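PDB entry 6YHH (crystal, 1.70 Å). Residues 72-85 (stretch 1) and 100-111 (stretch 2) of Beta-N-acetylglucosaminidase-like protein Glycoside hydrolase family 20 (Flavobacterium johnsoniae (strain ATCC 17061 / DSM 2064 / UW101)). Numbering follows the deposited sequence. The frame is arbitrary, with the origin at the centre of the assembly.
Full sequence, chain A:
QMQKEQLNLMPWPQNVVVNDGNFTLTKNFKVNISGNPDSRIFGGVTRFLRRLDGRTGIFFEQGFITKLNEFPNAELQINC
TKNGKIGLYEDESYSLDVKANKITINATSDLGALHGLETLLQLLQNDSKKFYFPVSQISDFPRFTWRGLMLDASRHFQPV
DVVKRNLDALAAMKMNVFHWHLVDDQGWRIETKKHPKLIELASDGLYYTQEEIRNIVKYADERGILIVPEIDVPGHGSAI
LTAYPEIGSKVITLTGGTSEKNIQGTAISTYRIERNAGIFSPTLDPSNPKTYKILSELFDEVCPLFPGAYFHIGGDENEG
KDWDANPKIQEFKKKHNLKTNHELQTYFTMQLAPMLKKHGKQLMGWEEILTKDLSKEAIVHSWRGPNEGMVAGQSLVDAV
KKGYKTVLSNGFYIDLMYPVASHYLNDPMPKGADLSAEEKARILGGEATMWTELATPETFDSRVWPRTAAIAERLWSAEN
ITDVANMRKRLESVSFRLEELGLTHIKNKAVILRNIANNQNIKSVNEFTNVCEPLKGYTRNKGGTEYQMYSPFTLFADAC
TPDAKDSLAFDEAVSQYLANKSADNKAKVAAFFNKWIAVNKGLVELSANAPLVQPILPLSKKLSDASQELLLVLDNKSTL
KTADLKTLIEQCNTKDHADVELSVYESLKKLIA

Stretch 1, residues 72-85: PNAELQINCTKNGK
Stretch 2 (100-111) ANKITINATSDL

The strand through Leu-76 to Asn-79 runs parallel to the one through Ile-103 to Asn-106, their N-to-C directions 13° apart and their axes 4.7 Å apart at closest approach. Register follows from CA-CA spacings of 4.7 Å for Leu-76/Ile-103 and Ile-78/Ile-105, 4.8 Å for Gln-77/Thr-104 and 4.9 Å for Asn-79/Asn-106. Strand torsions are extended, for example -112/131 at Gln-77 and -125/134 at Ile-103, widening to -147/148 at Ala-107.

The backbone ladder alternates in donor, as parallel pairing requires. Ile-103 N donates to Glu-75 O (2.7 Å), Gln-77 N to Ile-103 O (2.9 Å), Ile-105 N to Gln-77 O (2.8 Å), Asn-79 N to Ile-105 O (2.8 Å) and Ala-107 N to Asn-79 O (2.9 Å); angles at hydrogen of 154-174° support all five. CA-H...O contacts reinforce it, as from Thr-104 CA to Gln-77 O (3.2 Å). Thr-81 N to Ala-107 O (3.1 Å, 149°) continues the ladder to where both chains turn, Thr-81 at -76/-42 and Thr-108 at -51/-45. Beyond, Lys-82 N donates to Thr-108 O (2.8 Å, 141°).

Apolar packing occupies the face bearing Leu-76, Ile-78, Ile-103 and Ile-105. Leu-76 (chi1 t, chi2 p) brings CD1 to 3.5 Å from Ile-103 CG2; the isoleucines are all m, t. Ile-78 CG2 lies 4.4 Å from Ile-105 CB.

Polar side chains add two bonds to the ladder, one before it and one within it. Lys-102 (chi1 t, chi2 p) curls its end nearer, so NZ donates to Ala-74 O at 2.8 Å. On the face opposite the isoleucines, Asn-79 and Asn-106, both chi1 m, share a weak bond from Asn-106 ND2 to Asn-79 OD1 (2.9 Å, 120°).

At the helix start, Ser-109 (chi1 p) caps through OG, accepting from Leu-111 N at 3.1 Å. Asp-110 (chi1 p) accepts from Gly-84 N at OD1 (2.8 Å, 163°). An ideal CB on Gly-84 would lie 2.7 Å from Leu-111 CG, a clash.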

# COMPACT_ATOMS: atom_id res chain seq x y z
N PRO A 72 6.55 36.13 -7.18
CA PRO A 72 5.39 36.88 -7.66
C PRO A 72 5.18 36.87 -9.16
O PRO A 72 4.06 37.17 -9.62
CB PRO A 72 5.65 38.29 -7.04
CG PRO A 72 6.21 37.89 -5.69
CD PRO A 72 7.26 36.87 -6.11
N ASN A 73 6.20 36.53 -9.92
CA ASN A 73 6.02 36.36 -11.38
C ASN A 73 5.88 34.92 -11.83
O ASN A 73 6.09 34.63 -12.99
CB ASN A 73 7.21 36.91 -12.13
CG ASN A 73 7.42 38.36 -11.83
OD1 ASN A 73 6.46 39.15 -11.84
ND2 ASN A 73 8.64 38.70 -11.48
N ALA A 74 5.58 34.01 -10.90
CA ALA A 74 5.39 32.61 -11.25
C ALA A 74 4.36 32.39 -12.35
O ALA A 74 3.34 33.11 -12.44
CB ALA A 74 4.94 31.86 -10.00
N GLU A 75 4.56 31.34 -13.15
CA GLU A 75 3.63 30.98 -14.23
C GLU A 75 2.26 30.58 -13.73
O GLU A 75 1.30 30.73 -14.45
CB GLU A 75 4.22 29.94 -15.16
CG GLU A 75 5.29 30.50 -16.08
CD GLU A 75 6.13 29.43 -16.76
OE1 GLU A 75 6.01 28.20 -16.38
OE2 GLU A 75 6.91 29.83 -17.68
N LEU A 76 2.20 30.01 -12.53
CA LEU A 76 0.91 29.66 -11.88
C LEU A 76 0.70 30.51 -10.68
O LEU A 76 1.47 30.47 -9.69
CB LEU A 76 0.82 28.13 -11.50
CG LEU A 76 -0.46 27.76 -10.72
CD1 LEU A 76 -1.78 27.92 -11.48
CD2 LEU A 76 -0.31 26.31 -10.27
N GLN A 77 -0.36 31.31 -10.73
CA GLN A 77 -0.78 32.21 -9.62
C GLN A 77 -2.07 31.72 -9.06
O GLN A 77 -3.00 31.44 -9.83
CB GLN A 77 -1.06 33.62 -10.15
CG GLN A 77 0.16 34.28 -10.70
CD GLN A 77 1.14 34.66 -9.60
OE1 GLN A 77 0.74 35.00 -8.46
NE2 GLN A 77 2.46 34.59 -9.94
N ILE A 78 -2.10 31.61 -7.74
CA ILE A 78 -3.22 31.16 -7.00
C ILE A 78 -3.58 32.27 -6.00
O ILE A 78 -2.83 32.54 -5.09
CB ILE A 78 -2.90 29.87 -6.24
CG1 ILE A 78 -2.36 28.78 -7.19
CG2 ILE A 78 -4.10 29.42 -5.47
CD1 ILE A 78 -1.84 27.62 -6.40
N ASN A 79 -4.78 32.84 -6.19
CA ASN A 79 -5.26 33.96 -5.36
C ASN A 79 -6.51 33.47 -4.60
O ASN A 79 -7.46 32.98 -5.23
CB ASN A 79 -5.69 35.14 -6.19
CG ASN A 79 -4.64 35.61 -7.18
OD1 ASN A 79 -4.88 35.68 -8.41
ND2 ASN A 79 -3.48 35.97 -6.65
N CYS A 80 -6.48 33.57 -3.29
CA CYS A 80 -7.57 33.25 -2.42
C CYS A 80 -8.04 34.45 -1.61
O CYS A 80 -7.20 35.05 -0.90
CB CYS A 80 -7.24 32.18 -1.41
SG CYS A 80 -6.66 30.63 -2.20
N THR A 81 -9.34 34.74 -1.59
CA THR A 81 -9.80 35.98 -0.95
C THR A 81 -9.77 35.87 0.55
O THR A 81 -9.29 36.81 1.23
CB THR A 81 -11.19 36.41 -1.49
OG1 THR A 81 -11.10 36.53 -2.92
CG2 THR A 81 -11.63 37.75 -0.85
N LYS A 82 -10.19 34.73 1.11
CA LYS A 82 -10.36 34.55 2.55
C LYS A 82 -10.04 33.09 2.96
O LYS A 82 -9.74 32.26 2.09
CB LYS A 82 -11.83 34.89 3.02
CG LYS A 82 -12.89 33.93 2.46
CD LYS A 82 -14.29 34.11 3.08
N ASN A 83 -10.06 32.86 4.25
CA ASN A 83 -9.79 31.54 4.84
C ASN A 83 -11.03 30.67 4.71
O ASN A 83 -12.16 31.06 5.06
CB ASN A 83 -9.51 31.62 6.34
CG ASN A 83 -8.17 32.25 6.70
OD1 ASN A 83 -7.45 32.93 5.93
ND2 ASN A 83 -7.81 32.01 7.93
N GLY A 84 -10.82 29.44 4.21
CA GLY A 84 -11.89 28.47 4.18
C GLY A 84 -12.09 27.89 5.54
O GLY A 84 -11.16 27.90 6.37
N LYS A 85 -13.29 27.41 5.77
CA LYS A 85 -13.62 26.67 7.00
C LYS A 85 -14.13 25.28 6.59
O LYS A 85 -14.74 25.14 5.55
CB LYS A 85 -14.74 27.39 7.77
CG LYS A 85 -14.45 28.82 8.25
CD LYS A 85 -15.56 29.34 9.16
CE LYS A 85 -16.88 29.61 8.45
N ALA A 100 -1.53 31.46 -22.67
CA ALA A 100 -0.33 30.84 -23.23
C ALA A 100 0.88 30.95 -22.32
O ALA A 100 1.73 30.06 -22.39
CB ALA A 100 0.04 31.34 -24.63
N ASN A 101 0.96 31.99 -21.49
CA ASN A 101 2.13 32.22 -20.70
C ASN A 101 1.89 32.30 -19.24
O ASN A 101 2.81 32.54 -18.49
CB ASN A 101 2.88 33.51 -21.21
CG ASN A 101 3.29 33.42 -22.70
OD1 ASN A 101 2.87 34.24 -23.54
ND2 ASN A 101 4.06 32.42 -23.05
N LYS A 102 0.65 32.08 -18.78
CA LYS A 102 0.33 32.26 -17.41
C LYS A 102 -0.96 31.57 -17.07
O LYS A 102 -1.91 31.59 -17.86
CB LYS A 102 0.14 33.77 -17.16
CG LYS A 102 -0.35 34.18 -15.79
CD LYS A 102 0.75 34.12 -14.75
CE LYS A 102 1.38 35.46 -14.45
NZ LYS A 102 2.82 35.31 -14.16
N ILE A 103 -1.01 31.01 -15.88
CA ILE A 103 -2.22 30.30 -15.38
C ILE A 103 -2.63 30.92 -14.05
O ILE A 103 -1.79 31.16 -13.20
CB ILE A 103 -1.97 28.78 -15.16
CG1 ILE A 103 -1.42 28.12 -16.41
CG2 ILE A 103 -3.22 28.06 -14.63
CD1 ILE A 103 -0.95 26.69 -16.23
N THR A 104 -3.95 31.22 -13.88
CA THR A 104 -4.41 31.80 -12.66
C THR A 104 -5.60 31.04 -12.10
O THR A 104 -6.54 30.72 -12.82
CB THR A 104 -4.85 33.29 -12.93
OG1 THR A 104 -3.76 33.97 -13.54
CG2 THR A 104 -5.08 34.01 -11.58
N ILE A 105 -5.53 30.72 -10.83
CA ILE A 105 -6.64 30.23 -10.07
C ILE A 105 -7.07 31.29 -9.14
O ILE A 105 -6.30 31.75 -8.31
CB ILE A 105 -6.24 28.92 -9.27
CG1 ILE A 105 -5.98 27.79 -10.26
CG2 ILE A 105 -7.33 28.50 -8.30
CD1 ILE A 105 -5.42 26.53 -9.61
N ASN A 106 -8.32 31.68 -9.25
CA ASN A 106 -8.92 32.65 -8.35
C ASN A 106 -10.02 31.96 -7.60
O ASN A 106 -10.86 31.35 -8.22
CB ASN A 106 -9.53 33.78 -9.19
CG ASN A 106 -8.49 34.75 -9.75
OD1 ASN A 106 -8.50 35.09 -10.91
ND2 ASN A 106 -7.64 35.17 -8.93
N ALA A 107 -10.06 32.10 -6.29
CA ALA A 107 -11.10 31.50 -5.51
C ALA A 107 -11.45 32.29 -4.32
O ALA A 107 -10.63 32.94 -3.72
CB ALA A 107 -10.74 30.08 -5.08
N THR A 108 -12.71 32.22 -3.93
CA THR A 108 -13.12 32.85 -2.69
C THR A 108 -12.24 32.45 -1.51
O THR A 108 -11.86 33.28 -0.68
CB THR A 108 -14.57 32.54 -2.36
OG1 THR A 108 -15.39 33.00 -3.42
CG2 THR A 108 -14.97 33.15 -1.09
N SER A 109 -11.96 31.17 -1.39
CA SER A 109 -11.10 30.70 -0.30
C SER A 109 -10.17 29.56 -0.83
O SER A 109 -10.22 29.16 -1.99
CB SER A 109 -11.88 30.22 0.90
OG SER A 109 -12.37 28.89 0.65
N ASP A 110 -9.25 29.13 0.02
CA ASP A 110 -8.40 27.98 -0.26
C ASP A 110 -9.24 26.74 -0.62
O ASP A 110 -8.75 25.89 -1.32
CB ASP A 110 -7.53 27.66 0.94
CG ASP A 110 -8.32 27.74 2.18
OD1 ASP A 110 -8.48 28.90 2.69
OD2 ASP A 110 -8.86 26.73 2.68
N LEU A 111 -10.50 26.60 -0.19
CA LEU A 111 -11.26 25.38 -0.52
C LEU A 111 -11.49 25.31 -2.03
O LEU A 111 -11.25 24.28 -2.67
CB LEU A 111 -12.57 25.33 0.23
CG LEU A 111 -12.49 25.30 1.73
CD1 LEU A 111 -13.87 25.33 2.28
CD2 LEU A 111 -11.74 24.12 2.29